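Local coordinates for protein putative thioesterase (Escherichia coli, PDB 5UGZ) that acts as a type II thioesterase of the colibactin biosynthetic pathway, releasing intermediates from the assembly line, at residues A[92-97]-A[106-111]; A[159-162]-A[166-169]; A[40-45]-A[236-241]; A[119-124]-A[254-259]. All blocks are in the same frame, centred on the assembly; numbering follows the deposited sequence.

Contact 1 of 4, residues A[92-97]-A[106-111]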
loop_
_atom_site.group_PDB
_atom_site.type_symbol
_atom_site.label_atom_id
_atom_site.label_comp_id
_atom_site.label_asym_id
_atom_site.label_seq_id
_atom_site.Cartn_x
_atom_site.Cartn_y
_atom_site.Cartn_z
ATOM N N TYR A 92 -12.720 6.521 8.758
ATOM C CA TYR A 92 -11.547 5.694 8.502
ATOM C C TYR A 92 -10.789 6.232 7.294
ATOM O O TYR A 92 -11.336 6.956 6.457
ATOM C CB TYR A 92 -11.946 4.223 8.301
ATOM C CG TYR A 92 -12.665 3.942 7.001
ATOM C CD1 TYR A 92 -11.960 3.543 5.877
ATOM C CD2 TYR A 92 -14.040 4.077 6.896
ATOM C CE1 TYR A 92 -12.587 3.293 4.708
ATOM C CE2 TYR A 92 -14.691 3.839 5.699
ATOM C CZ TYR A 92 -13.951 3.440 4.607
ATOM O OH TYR A 92 -14.560 3.172 3.396
ATOM N N ALA A 93 -9.509 5.883 7.235
ATOM C CA ALA A 93 -8.639 6.167 6.104
ATOM C C ALA A 93 -7.939 4.875 5.718
ATOM O O ALA A 93 -7.999 3.889 6.444
ATOM C CB ALA A 93 -7.605 7.244 6.435
ATOM N N ILE A 94 -7.267 4.884 4.568
ATOM C CA ILE A 94 -6.516 3.733 4.085
ATOM C C ILE A 94 -5.171 4.204 3.556
ATOM O O ILE A 94 -5.113 5.121 2.733
ATOM C CB ILE A 94 -7.269 2.960 2.992
ATOM C CG1 ILE A 94 -8.738 2.807 3.409
ATOM C CG2 ILE A 94 -6.559 1.613 2.720
ATOM C CD1 ILE A 94 -9.588 2.007 2.470
ATOM N N PHE A 95 -4.097 3.578 4.036
ATOM C CA PHE A 95 -2.748 3.822 3.564
ATOM C C PHE A 95 -2.209 2.515 3.002
ATOM O O PHE A 95 -2.395 1.459 3.608
ATOM C CB PHE A 95 -1.837 4.336 4.711
ATOM C CG PHE A 95 -0.405 4.549 4.308
ATOM C CD1 PHE A 95 0.469 3.470 4.182
ATOM C CD2 PHE A 95 0.074 5.825 4.045
ATOM C CE1 PHE A 95 1.794 3.651 3.795
ATOM C CE2 PHE A 95 1.411 6.016 3.663
ATOM C CZ PHE A 95 2.266 4.923 3.538
ATOM N N GLY A 96 -1.554 2.584 1.852
ATOM C CA GLY A 96 -0.864 1.427 1.300
ATOM C C GLY A 96 0.374 1.890 0.574
ATOM O O GLY A 96 0.394 2.978 0.002
ATOM N N HIS A 97 1.428 1.074 0.622
ATOM C CA HIS A 97 2.678 1.351 -0.082
ATOM C C HIS A 97 2.837 0.358 -1.225
ATOM O O HIS A 97 2.682 -0.855 -1.031
ATOM C CB HIS A 97 3.898 1.283 0.849
ATOM C CG HIS A 97 5.177 1.765 0.214
ATOM N ND1 HIS A 97 5.531 3.098 0.158
ATOM C CD2 HIS A 97 6.173 1.093 -0.409
ATOM C CE1 HIS A 97 6.693 3.221 -0.459
ATOM N NE2 HIS A 97 7.102 2.019 -0.815
ATOM N N GLU A 106 -8.174 -0.734 -4.855
ATOM C CA GLU A 106 -9.183 -1.728 -5.205
ATOM C C GLU A 106 -10.074 -2.059 -4.010
ATOM O O GLU A 106 -11.275 -2.299 -4.169
ATOM C CB GLU A 106 -8.484 -2.981 -5.744
ATOM C CG GLU A 106 -7.791 -2.783 -7.109
ATOM C CD GLU A 106 -8.788 -2.518 -8.241
ATOM O OE1 GLU A 106 -9.914 -3.010 -8.137
ATOM O OE2 GLU A 106 -8.465 -1.821 -9.226
ATOM N N LEU A 107 -9.492 -2.065 -2.809
ATOM C CA LEU A 107 -10.217 -2.358 -1.576
ATOM C C LEU A 107 -11.246 -1.283 -1.227
ATOM O O LEU A 107 -12.333 -1.606 -0.737
ATOM C CB LEU A 107 -9.223 -2.514 -0.426
ATOM C CG LEU A 107 -9.849 -2.716 0.950
ATOM C CD1 LEU A 107 -10.746 -3.955 0.945
ATOM C CD2 LEU A 107 -8.762 -2.818 2.004
ATOM N N VAL A 108 -10.915 0.001 -1.419
ATOM C CA VAL A 108 -11.883 1.046 -1.091
ATOM C C VAL A 108 -13.113 0.914 -1.976
ATOM O O VAL A 108 -14.249 0.978 -1.496
ATOM C CB VAL A 108 -11.259 2.463 -1.177
ATOM C CG1 VAL A 108 -10.792 2.817 -2.580
ATOM C CG2 VAL A 108 -12.269 3.510 -0.695
ATOM N N HIS A 109 -12.915 0.713 -3.273
ATOM C CA HIS A 109 -14.074 0.536 -4.142
ATOM C C HIS A 109 -14.854 -0.723 -3.789
ATOM O O HIS A 109 -16.079 -0.733 -3.904
ATOM C CB HIS A 109 -13.631 0.527 -5.602
ATOM C CG HIS A 109 -13.259 1.886 -6.121
ATOM N ND1 HIS A 109 -14.198 2.805 -6.537
ATOM C CD2 HIS A 109 -12.054 2.482 -6.291
ATOM C CE1 HIS A 109 -13.589 3.904 -6.944
ATOM N NE2 HIS A 109 -12.287 3.732 -6.808
ATOM N N TYR A 110 -14.169 -1.778 -3.324
ATOM C CA TYR A 110 -14.843 -3.004 -2.901
ATOM C C TYR A 110 -15.630 -2.774 -1.616
ATOM O O TYR A 110 -16.716 -3.333 -1.435
ATOM C CB TYR A 110 -13.789 -4.109 -2.728
ATOM C CG TYR A 110 -14.250 -5.514 -2.356
ATOM C CD1 TYR A 110 -14.502 -6.479 -3.338
ATOM C CD2 TYR A 110 -14.367 -5.896 -1.024
ATOM C CE1 TYR A 110 -14.882 -7.772 -3.005
ATOM C CE2 TYR A 110 -14.752 -7.180 -0.685
ATOM C CZ TYR A 110 -15.018 -8.107 -1.684
ATOM O OH TYR A 110 -15.402 -9.378 -1.340
ATOM N N ILE A 111 -15.090 -1.963 -0.707
ATOM C CA ILE A 111 -15.830 -1.549 0.481
ATOM C C ILE A 111 -17.079 -0.779 0.068
ATOM O O ILE A 111 -18.192 -1.067 0.522
ATOM C CB ILE A 111 -14.916 -0.712 1.404
ATOM C CG1 ILE A 111 -13.861 -1.603 2.079
ATOM C CG2 ILE A 111 -15.717 0.112 2.425
ATOM C CD1 ILE A 111 -12.665 -0.848 2.649
#
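Ile94 of strand 92-97 points its CD1 methyl at two side chains of helix 106-111. CD1 lies 4.0 Å from Val108 CB and 4.2 Å from Ile111 CD1, so a single methyl is shared by residues three positions, nearly one turn, apart on the helix. The nearly straight CG1 arm of Ile94 (chi2 -177°) extends it that far from the strand. Branched aliphatic residues suit this buried layer, since they are apolar and lose little freedom when packed.

The second contact is of mixed character. Tyr92 OH sits 3.4 Å from Ile111 CG2, while Tyr92 CZ is 4.4 Å from the same methyl, which meets the ring obliquely. The two side chains run past one another in opposite directions. A hydroxyl among aliphatic groups needs a partner, and Tyr92 OH finds one in a hydrogen bond to Asp117 O in the loop between helix 99-113 and strand 121-125. Tyrosine thus fills the apolar layer and meets a backbone carbonyl at its margin. No hydrogen bond joins the two segments.

The helix runs roughly antiparallel to the strand, at 151°, with the axes 10.2 Å apart, as expected in the beta-alpha-beta unit made by strand 91-97, helix 99-113 and strand 121-125. Strands 24-29 and 121-125 flank strand 91-97, and Phe83 of helix 72-83 touches Ile111.

Contact 2 of 4, residues A[159-162]-A[166-169]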
loop_
_atom_site.group_PDB
_atom_site.type_symbol
_atom_site.label_atom_id
_atom_site.label_comp_id
_atom_site.label_asym_id
_atom_site.label_seq_id
_atom_site.Cartn_x
_atom_site.Cartn_y
_atom_site.Cartn_z
ATOM N N VAL A 159 19.031 -4.705 0.033
ATOM C CA VAL A 159 20.107 -5.535 -0.505
ATOM C C VAL A 159 20.725 -6.429 0.558
ATOM O O VAL A 159 21.444 -7.380 0.225
ATOM C CB VAL A 159 21.195 -4.651 -1.151
ATOM C CG1 VAL A 159 22.013 -3.970 -0.068
ATOM C CG2 VAL A 159 22.092 -5.474 -2.056
ATOM N N ASP A 160 20.494 -6.136 1.831
ATOM C CA ASP A 160 20.968 -7.009 2.894
ATOM C C ASP A 160 20.134 -8.277 3.013
ATOM O O ASP A 160 20.173 -8.941 4.056
ATOM C CB ASP A 160 20.989 -6.253 4.228
ATOM C CG ASP A 160 19.593 -5.952 4.764
ATOM O OD1 ASP A 160 19.018 -6.829 5.451
ATOM O OD2 ASP A 160 19.078 -4.839 4.508
ATOM N N VAL A 161 19.378 -8.617 1.965
ATOM C CA VAL A 161 18.550 -9.817 1.995
ATOM C C VAL A 161 19.355 -11.053 1.592
ATOM O O VAL A 161 19.058 -12.168 2.043
ATOM C CB VAL A 161 17.319 -9.638 1.092
ATOM C CG1 VAL A 161 16.928 -10.981 0.486
ATOM C CG2 VAL A 161 16.153 -9.039 1.880
ATOM N N PHE A 162 20.370 -10.880 0.741
ATOM C CA PHE A 162 21.246 -11.974 0.338
ATOM C C PHE A 162 22.260 -12.344 1.406
ATOM O O PHE A 162 22.952 -13.356 1.247
ATOM C CB PHE A 162 22.004 -11.612 -0.938
ATOM C CG PHE A 162 21.261 -11.915 -2.207
ATOM C CD1 PHE A 162 20.240 -11.096 -2.642
ATOM C CD2 PHE A 162 21.608 -13.003 -2.981
ATOM C CE1 PHE A 162 19.569 -11.372 -3.818
ATOM C CE2 PHE A 162 20.947 -13.276 -4.157
ATOM C CZ PHE A 162 19.926 -12.463 -4.576
ATOM N N GLU A 166 19.422 -18.357 4.736
ATOM C CA GLU A 166 18.269 -18.900 5.445
ATOM C C GLU A 166 17.049 -18.030 5.191
ATOM O O GLU A 166 16.026 -18.487 4.674
ATOM C CB GLU A 166 18.572 -18.982 6.947
ATOM C CG GLU A 166 17.460 -19.565 7.801
ATOM C CD GLU A 166 17.200 -21.019 7.507
ATOM O OE1 GLU A 166 18.046 -21.643 6.841
ATOM O OE2 GLU A 166 16.151 -21.546 7.933
ATOM N N LEU A 167 17.164 -16.749 5.539
ATOM C CA LEU A 167 16.074 -15.809 5.345
ATOM C C LEU A 167 15.534 -15.869 3.916
ATOM O O LEU A 167 14.319 -15.926 3.705
ATOM C CB LEU A 167 16.573 -14.413 5.704
ATOM C CG LEU A 167 15.597 -13.268 5.589
ATOM C CD1 LEU A 167 15.970 -12.242 6.627
ATOM C CD2 LEU A 167 15.669 -12.695 4.186
ATOM N N MET A 168 16.421 -15.922 2.923
ATOM C CA MET A 168 15.966 -15.823 1.540
ATOM C C MET A 168 15.095 -17.006 1.149
ATOM O O MET A 168 14.082 -16.836 0.465
ATOM C CB MET A 168 17.158 -15.719 0.601
ATOM C CG MET A 168 18.113 -14.613 0.932
ATOM S SD MET A 168 18.711 -14.057 -0.651
ATOM C CE MET A 168 17.138 -13.953 -1.511
ATOM N N THR A 169 15.491 -18.216 1.541
ATOM C CA THR A 169 14.709 -19.404 1.209
ATOM C C THR A 169 13.235 -19.227 1.586
ATOM O O THR A 169 12.347 -19.363 0.739
ATOM C CB THR A 169 15.308 -20.636 1.905
ATOM O OG1 THR A 169 16.732 -20.654 1.725
ATOM C CG2 THR A 169 14.732 -21.909 1.307
#
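Met168 and Phe162 make a Met-aromatic contact, probably within the helical lid that type II thioesterases insert into their alpha/beta-hydrolase fold. Met168 SD stands over one face of the Phe162 ring, 3.8 Å from its centroid and 16° off the normal. Its closest ring atom is Phe162 CG, at 3.7 Å. The methyl turns to the other partner, with Met168 CE 3.6 Å from Val161 CG1. Methionine suits this place because its flexible thioether can touch an aromatic face and an aliphatic branch at once. An alanine here is likely to leave the Phe162 face without its sulfur and Val161 without the methyl, opening a gap between loop and helix.

A bend at the last torsion of Met168 (chi3 47°) swings CE from the ring toward Val161, though the exact path of the chain near CG is doubtful. The residue belongs to the first turn of helix 165-183. Thr169 OG1 bonds to Lys165 O there, and Met168 O accepts from Thr172 OG1. Helix 144-154 backs the pair, Phe162 resting on Glu149 and Val152 and Met168 on Met148. Toward the exposed side Leu167 adds a looser apolar contact, its CD2 4.3 Å from Val161 CG1.

Contact 3 of 4, residues A[40-45]-A[236-241]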
loop_
_atom_site.group_PDB
_atom_site.type_symbol
_atom_site.label_atom_id
_atom_site.label_comp_id
_atom_site.label_asym_id
_atom_site.label_seq_id
_atom_site.Cartn_x
_atom_site.Cartn_y
_atom_site.Cartn_z
ATOM N N TYR A 40 3.753 -1.454 12.778
ATOM C CA TYR A 40 3.641 -1.469 14.238
ATOM C C TYR A 40 4.279 -0.224 14.852
ATOM O O TYR A 40 3.755 0.332 15.829
ATOM C CB TYR A 40 4.292 -2.719 14.838
ATOM C CG TYR A 40 3.634 -4.064 14.553
ATOM C CD1 TYR A 40 2.347 -4.165 14.060
ATOM C CD2 TYR A 40 4.325 -5.239 14.812
ATOM C CE1 TYR A 40 1.766 -5.419 13.823
ATOM C CE2 TYR A 40 3.772 -6.476 14.581
ATOM C CZ TYR A 40 2.496 -6.577 14.091
ATOM O OH TYR A 40 1.996 -7.859 13.861
ATOM N N LYS A 41 5.412 0.229 14.286
ATOM C CA LYS A 41 6.156 1.375 14.800
ATOM C C LYS A 41 5.401 2.689 14.615
ATOM O O LYS A 41 5.766 3.696 15.243
ATOM C CB LYS A 41 7.519 1.459 14.111
ATOM C CG LYS A 41 7.431 1.634 12.595
ATOM C CD LYS A 41 8.802 1.682 11.962
ATOM C CE LYS A 41 8.733 1.734 10.444
ATOM N NZ LYS A 41 8.331 0.427 9.846
ATOM N N TRP A 42 4.378 2.706 13.751
ATOM C CA TRP A 42 3.597 3.913 13.535
ATOM C C TRP A 42 2.846 4.347 14.784
ATOM O O TRP A 42 2.459 5.516 14.885
ATOM C CB TRP A 42 2.596 3.700 12.397
ATOM C CG TRP A 42 3.218 3.706 11.041
ATOM C CD1 TRP A 42 4.458 3.254 10.698
ATOM C CD2 TRP A 42 2.625 4.212 9.843
ATOM N NE1 TRP A 42 4.665 3.435 9.356
ATOM C CE2 TRP A 42 3.552 4.020 8.808
ATOM C CE3 TRP A 42 1.399 4.810 9.549
ATOM C CZ2 TRP A 42 3.298 4.419 7.507
ATOM C CZ3 TRP A 42 1.145 5.197 8.262
ATOM C CH2 TRP A 42 2.091 5.008 7.256
ATOM N N ARG A 43 2.599 3.431 15.722
ATOM C CA ARG A 43 1.859 3.786 16.926
ATOM C C ARG A 43 2.642 4.707 17.855
ATOM O O ARG A 43 2.078 5.200 18.837
ATOM C CB ARG A 43 1.438 2.520 17.659
ATOM C CG ARG A 43 -0.063 2.360 17.731
ATOM C CD ARG A 43 -0.414 1.030 18.361
ATOM N NE ARG A 43 0.005 0.996 19.758
ATOM C CZ ARG A 43 0.594 -0.038 20.345
ATOM N NH1 ARG A 43 0.858 -1.147 19.659
ATOM N NH2 ARG A 43 0.937 0.046 21.619
ATOM N N SER A 44 3.905 4.997 17.553
ATOM C CA SER A 44 4.671 5.918 18.382
ATOM C C SER A 44 4.619 7.362 17.887
ATOM O O SER A 44 5.118 8.251 18.588
ATOM C CB SER A 44 6.136 5.457 18.482
ATOM O OG SER A 44 6.872 5.804 17.318
ATOM N N VAL A 45 4.044 7.615 16.709
ATOM C CA VAL A 45 3.941 8.968 16.165
ATOM C C VAL A 45 2.526 9.336 15.728
ATOM O O VAL A 45 2.209 10.535 15.611
ATOM C CB VAL A 45 4.936 9.155 14.989
ATOM C CG1 VAL A 45 6.321 9.479 15.518
ATOM C CG2 VAL A 45 5.036 7.888 14.161
ATOM N N PHE A 236 12.028 2.751 -0.261
ATOM C CA PHE A 236 11.720 2.406 1.118
ATOM C C PHE A 236 11.861 3.598 2.046
ATOM O O PHE A 236 12.140 3.427 3.236
ATOM C CB PHE A 236 12.583 1.229 1.567
ATOM C CG PHE A 236 12.181 -0.064 0.926
ATOM C CD1 PHE A 236 11.374 -0.960 1.600
ATOM C CD2 PHE A 236 12.574 -0.363 -0.364
ATOM C CE1 PHE A 236 10.993 -2.125 1.015
ATOM C CE2 PHE A 236 12.186 -1.537 -0.963
ATOM C CZ PHE A 236 11.390 -2.415 -0.274
ATOM N N PHE A 237 11.650 4.808 1.509
ATOM C CA PHE A 237 11.448 5.982 2.346
ATOM C C PHE A 237 10.320 5.760 3.343
ATOM O O PHE A 237 10.338 6.348 4.426
ATOM C CB PHE A 237 11.147 7.208 1.479
ATOM C CG PHE A 237 9.785 7.179 0.856
ATOM C CD1 PHE A 237 8.660 7.501 1.602
ATOM C CD2 PHE A 237 9.623 6.819 -0.464
ATOM C CE1 PHE A 237 7.406 7.459 1.046
ATOM C CE2 PHE A 237 8.374 6.782 -1.025
ATOM C CZ PHE A 237 7.263 7.103 -0.266
ATOM N N VAL A 238 9.334 4.916 3.002
ATOM C CA VAL A 238 8.199 4.680 3.902
ATOM C C VAL A 238 8.659 4.118 5.246
ATOM O O VAL A 238 7.999 4.322 6.273
ATOM C CB VAL A 238 7.152 3.756 3.233
ATOM C CG1 VAL A 238 7.660 2.312 3.171
ATOM C CG2 VAL A 238 5.796 3.830 3.957
ATOM N N ASP A 239 9.770 3.389 5.267
ATOM C CA ASP A 239 10.317 2.906 6.529
ATOM C C ASP A 239 11.351 3.860 7.094
ATOM O O ASP A 239 11.332 4.148 8.292
ATOM C CB ASP A 239 10.978 1.529 6.375
ATOM C CG ASP A 239 10.004 0.436 5.993
ATOM O OD1 ASP A 239 9.071 0.143 6.773
ATOM O OD2 ASP A 239 10.194 -0.149 4.912
ATOM N N LYS A 240 12.253 4.355 6.246
ATOM C CA LYS A 240 13.364 5.163 6.737
ATOM C C LYS A 240 12.882 6.500 7.276
ATOM O O LYS A 240 13.422 7.003 8.269
ATOM C CB LYS A 240 14.402 5.372 5.631
ATOM C CG LYS A 240 15.683 6.041 6.140
ATOM C CD LYS A 240 16.693 6.269 5.042
ATOM C CE LYS A 240 18.015 6.718 5.624
ATOM N NZ LYS A 240 18.909 7.304 4.581
ATOM N N HIS A 241 11.881 7.090 6.643
ATOM C CA HIS A 241 11.325 8.369 7.067
ATOM C C HIS A 241 9.881 8.208 7.521
ATOM O O HIS A 241 9.040 9.089 7.324
ATOM C CB HIS A 241 11.442 9.401 5.951
ATOM C CG HIS A 241 12.833 9.539 5.414
ATOM N ND1 HIS A 241 13.923 9.786 6.224
ATOM C CD2 HIS A 241 13.314 9.462 4.151
ATOM C CE1 HIS A 241 15.014 9.854 5.482
ATOM N NE2 HIS A 241 14.673 9.659 4.222
HETATM O O HOH W 1 6.886 2.564 7.525
#
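Lys41 reaches Asp239 through a chain that leaves CA with CG between the backbone N and the carbonyl carbon (chi1 60°), then runs straight and bends only at the last torsion (chi4 -73°). Asp239 presents its carboxylate by placing CG beside its own backbone N (chi1 -64°), and the two side chains cross at about a right angle. In the resulting salt bridge Lys41 NZ donates at 3.2 Å to Asp239 OD1, which accepts on its anti lone pair, the one away from OD2. Lysine's long chain lets a charged end reach across from the 3-10 segment 40-44, and aspartate's two oxygens serve separate partners, OD2 bonding to Tyr31 OH. Lys41 NZ also bonds to Met38 O and makes a cation-pi contact with Phe242. A methionine in place of Lys41 would probably leave Asp239 OD1 without its countercharge and Met38 O without this donor.

Trp42 CZ2 comes 4.4 Å from Val238 CG2, at the indole edge, and Trp42 NE1 donates in the ring plane to a water that bonds weakly to Asp239 OD1. Tryptophan suits this buried place, its broad ring packing against neighbours while the water meets its N-H.

Val238 also touches Phe95 and His97, at the end of strand 91-97, where the probable nucleophile elbow begins, consistent with a wall of the alpha/beta-hydrolase active-site region.

Contact 4 of 4, residues A[119-124]-A[254-259]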
loop_
_atom_site.group_PDB
_atom_site.type_symbol
_atom_site.label_atom_id
_atom_site.label_comp_id
_atom_site.label_asym_id
_atom_site.label_seq_id
_atom_site.Cartn_x
_atom_site.Cartn_y
_atom_site.Cartn_z
ATOM N N PRO A 119 -14.260 6.638 2.823
ATOM C CA PRO A 119 -13.199 7.011 3.767
ATOM C C PRO A 119 -13.059 8.524 3.900
ATOM O O PRO A 119 -13.528 9.288 3.055
ATOM C CB PRO A 119 -11.938 6.399 3.144
ATOM C CG PRO A 119 -12.313 6.167 1.694
ATOM C CD PRO A 119 -13.744 5.806 1.721
ATOM N N CYS A 120 -12.389 8.937 4.988
ATOM C CA CYS A 120 -11.972 10.331 5.189
ATOM C C CYS A 120 -10.994 10.783 4.116
ATOM O O CYS A 120 -11.105 11.894 3.572
ATOM C CB CYS A 120 -11.257 10.498 6.536
ATOM S SG CYS A 120 -12.161 10.256 7.996
ATOM N N ALA A 121 -9.968 9.966 3.887
ATOM C CA ALA A 121 -8.818 10.258 3.048
ATOM C C ALA A 121 -8.151 8.941 2.710
ATOM O O ALA A 121 -8.353 7.929 3.384
ATOM C CB ALA A 121 -7.813 11.176 3.741
ATOM N N LEU A 122 -7.346 8.980 1.656
ATOM C CA LEU A 122 -6.633 7.829 1.133
ATOM C C LEU A 122 -5.212 8.259 0.856
ATOM O O LEU A 122 -4.989 9.356 0.343
ATOM C CB LEU A 122 -7.264 7.282 -0.167
ATOM C CG LEU A 122 -8.647 6.624 -0.071
ATOM C CD1 LEU A 122 -9.241 6.509 -1.454
ATOM C CD2 LEU A 122 -8.579 5.255 0.580
ATOM N N PHE A 123 -4.260 7.386 1.186
ATOM C CA PHE A 123 -2.833 7.635 1.016
ATOM C C PHE A 123 -2.271 6.536 0.132
ATOM O O PHE A 123 -2.383 5.355 0.468
ATOM C CB PHE A 123 -2.107 7.665 2.368
ATOM C CG PHE A 123 -2.706 8.620 3.357
ATOM C CD1 PHE A 123 -2.269 9.934 3.420
ATOM C CD2 PHE A 123 -3.721 8.211 4.212
ATOM C CE1 PHE A 123 -2.817 10.824 4.330
ATOM C CE2 PHE A 123 -4.285 9.096 5.117
ATOM C CZ PHE A 123 -3.829 10.412 5.171
ATOM N N PHE A 124 -1.691 6.912 -1.000
ATOM C CA PHE A 124 -1.043 5.962 -1.897
ATOM C C PHE A 124 0.430 6.320 -1.922
ATOM O O PHE A 124 0.821 7.339 -2.503
ATOM C CB PHE A 124 -1.651 5.979 -3.298
ATOM C CG PHE A 124 -3.136 5.730 -3.317
ATOM C CD1 PHE A 124 -3.648 4.483 -2.986
ATOM C CD2 PHE A 124 -4.026 6.741 -3.644
ATOM C CE1 PHE A 124 -5.014 4.252 -2.990
ATOM C CE2 PHE A 124 -5.390 6.504 -3.644
ATOM C CZ PHE A 124 -5.878 5.257 -3.316
ATOM N N GLU A 254 -5.901 15.785 10.820
ATOM C CA GLU A 254 -6.183 16.967 11.627
ATOM C C GLU A 254 -6.842 18.054 10.783
ATOM O O GLU A 254 -7.745 18.750 11.250
ATOM C CB GLU A 254 -4.880 17.445 12.285
ATOM C CG GLU A 254 -4.797 18.918 12.636
ATOM C CD GLU A 254 -5.506 19.258 13.933
ATOM O OE1 GLU A 254 -6.406 18.481 14.323
ATOM O OE2 GLU A 254 -5.169 20.300 14.556
ATOM N N SER A 255 -6.429 18.182 9.524
ATOM C CA SER A 255 -6.991 19.214 8.659
ATOM C C SER A 255 -8.428 18.907 8.258
ATOM O O SER A 255 -9.206 19.837 8.010
ATOM C CB SER A 255 -6.115 19.387 7.418
ATOM O OG SER A 255 -4.837 19.877 7.769
ATOM N N LEU A 256 -8.794 17.614 8.174
ATOM C CA LEU A 256 -10.155 17.197 7.860
ATOM C C LEU A 256 -11.082 17.284 9.063
ATOM O O LEU A 256 -12.293 17.445 8.901
ATOM C CB LEU A 256 -10.155 15.764 7.328
ATOM C CG LEU A 256 -9.682 15.600 5.897
ATOM C CD1 LEU A 256 -9.409 14.147 5.581
ATOM C CD2 LEU A 256 -10.724 16.156 4.987
ATOM N N GLU A 257 -10.548 17.185 10.274
ATOM C CA GLU A 257 -11.381 17.378 11.454
ATOM C C GLU A 257 -11.802 18.841 11.644
ATOM O O GLU A 257 -12.755 19.112 12.391
ATOM C CB GLU A 257 -10.624 16.842 12.668
ATOM C CG GLU A 257 -10.238 15.386 12.449
ATOM C CD GLU A 257 -9.499 14.756 13.612
ATOM O OE1 GLU A 257 -8.689 15.470 14.245
ATOM O OE2 GLU A 257 -9.724 13.544 13.880
ATOM N N ILE A 258 -11.127 19.775 10.974
ATOM C CA ILE A 258 -11.449 21.200 11.069
ATOM C C ILE A 258 -12.460 21.620 10.001
ATOM O O ILE A 258 -13.460 22.270 10.308
ATOM C CB ILE A 258 -10.155 22.049 10.977
ATOM C CG1 ILE A 258 -9.076 21.584 11.977
ATOM C CG2 ILE A 258 -10.465 23.536 11.145
ATOM C CD1 ILE A 258 -9.396 21.852 13.411
ATOM N N VAL A 259 -12.228 21.265 8.734
ATOM C CA VAL A 259 -13.015 21.775 7.614
ATOM C C VAL A 259 -13.732 20.685 6.826
ATOM O O VAL A 259 -14.422 20.998 5.848
ATOM C CB VAL A 259 -12.150 22.630 6.661
ATOM C CG1 VAL A 259 -11.283 23.635 7.446
ATOM C CG2 VAL A 259 -11.310 21.744 5.741
#
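Leu256 meets Cys120 and Ala121 from the last turns of helix 242-259, and the residues beside it secure the helix in other ways. Just before it, Ser255 turns its hydroxyl back on the helix, OG bonding to Gln251 O, a common use of serine on an exposed helical face.

Leu256 itself makes the crossing. Its CG stands beside the backbone N (chi1 -76°) and chi2 is extended at 167°, which carries CD1 out to Cys120 and Ala121. That one methyl lies 3.8 Å from Ala121 CB, 4.2 Å from Cys120 CB and 3.5 Å from the carbonyl oxygen Cys120 O. Leucine suits the place because its apolar chain is long enough to bring one methyl across, and the small Ala121 lets it approach the backbone. Cys120 takes part through CB and O, its SG being 5.3 Å from Leu256 CD1. Leu256, partly exposed, also touches Arg223 in the loop before strand 225-230.

Next in line, Glu257 points elsewhere and bonds through OE2 to Asn49 ND2, before strand 50-54. At the end, Val259 N makes a weak 3.4 Å bond to Ser255 O.

Ala121 and Phe123 face away from helix 99-113, which Phe124 touches from the other side of strand 121-125. The arrangement is that of an alpha/beta-hydrolase fold, whose C-terminal helix packs on one face of the parallel sheet.

In the fold
Following the chain, segment 40-45 opens contact 3, which closes only at 236-241, joining the region after strand 24-29 to helix 237-240 and enclosing contacts 1 and 2. Contact 1 closes first, a short strand-to-helix return within one beta-alpha-beta unit. Segment 119-124 then opens contact 4, and contact 2 closes its own tight loop at the start of helix 165-183 before contact 4 ends at 254-259, tying strand 121-125 to the C-terminal helix 242-259. Contacts 3 and 4 therefore cross, while contact 2 lies within both. Contacts 1 and 4 meet through neighbouring strands, and contact 1 touches contact 3 through Phe95 and His97. Contact 2 stays apart, its centre about 30 Å from that of contact 1.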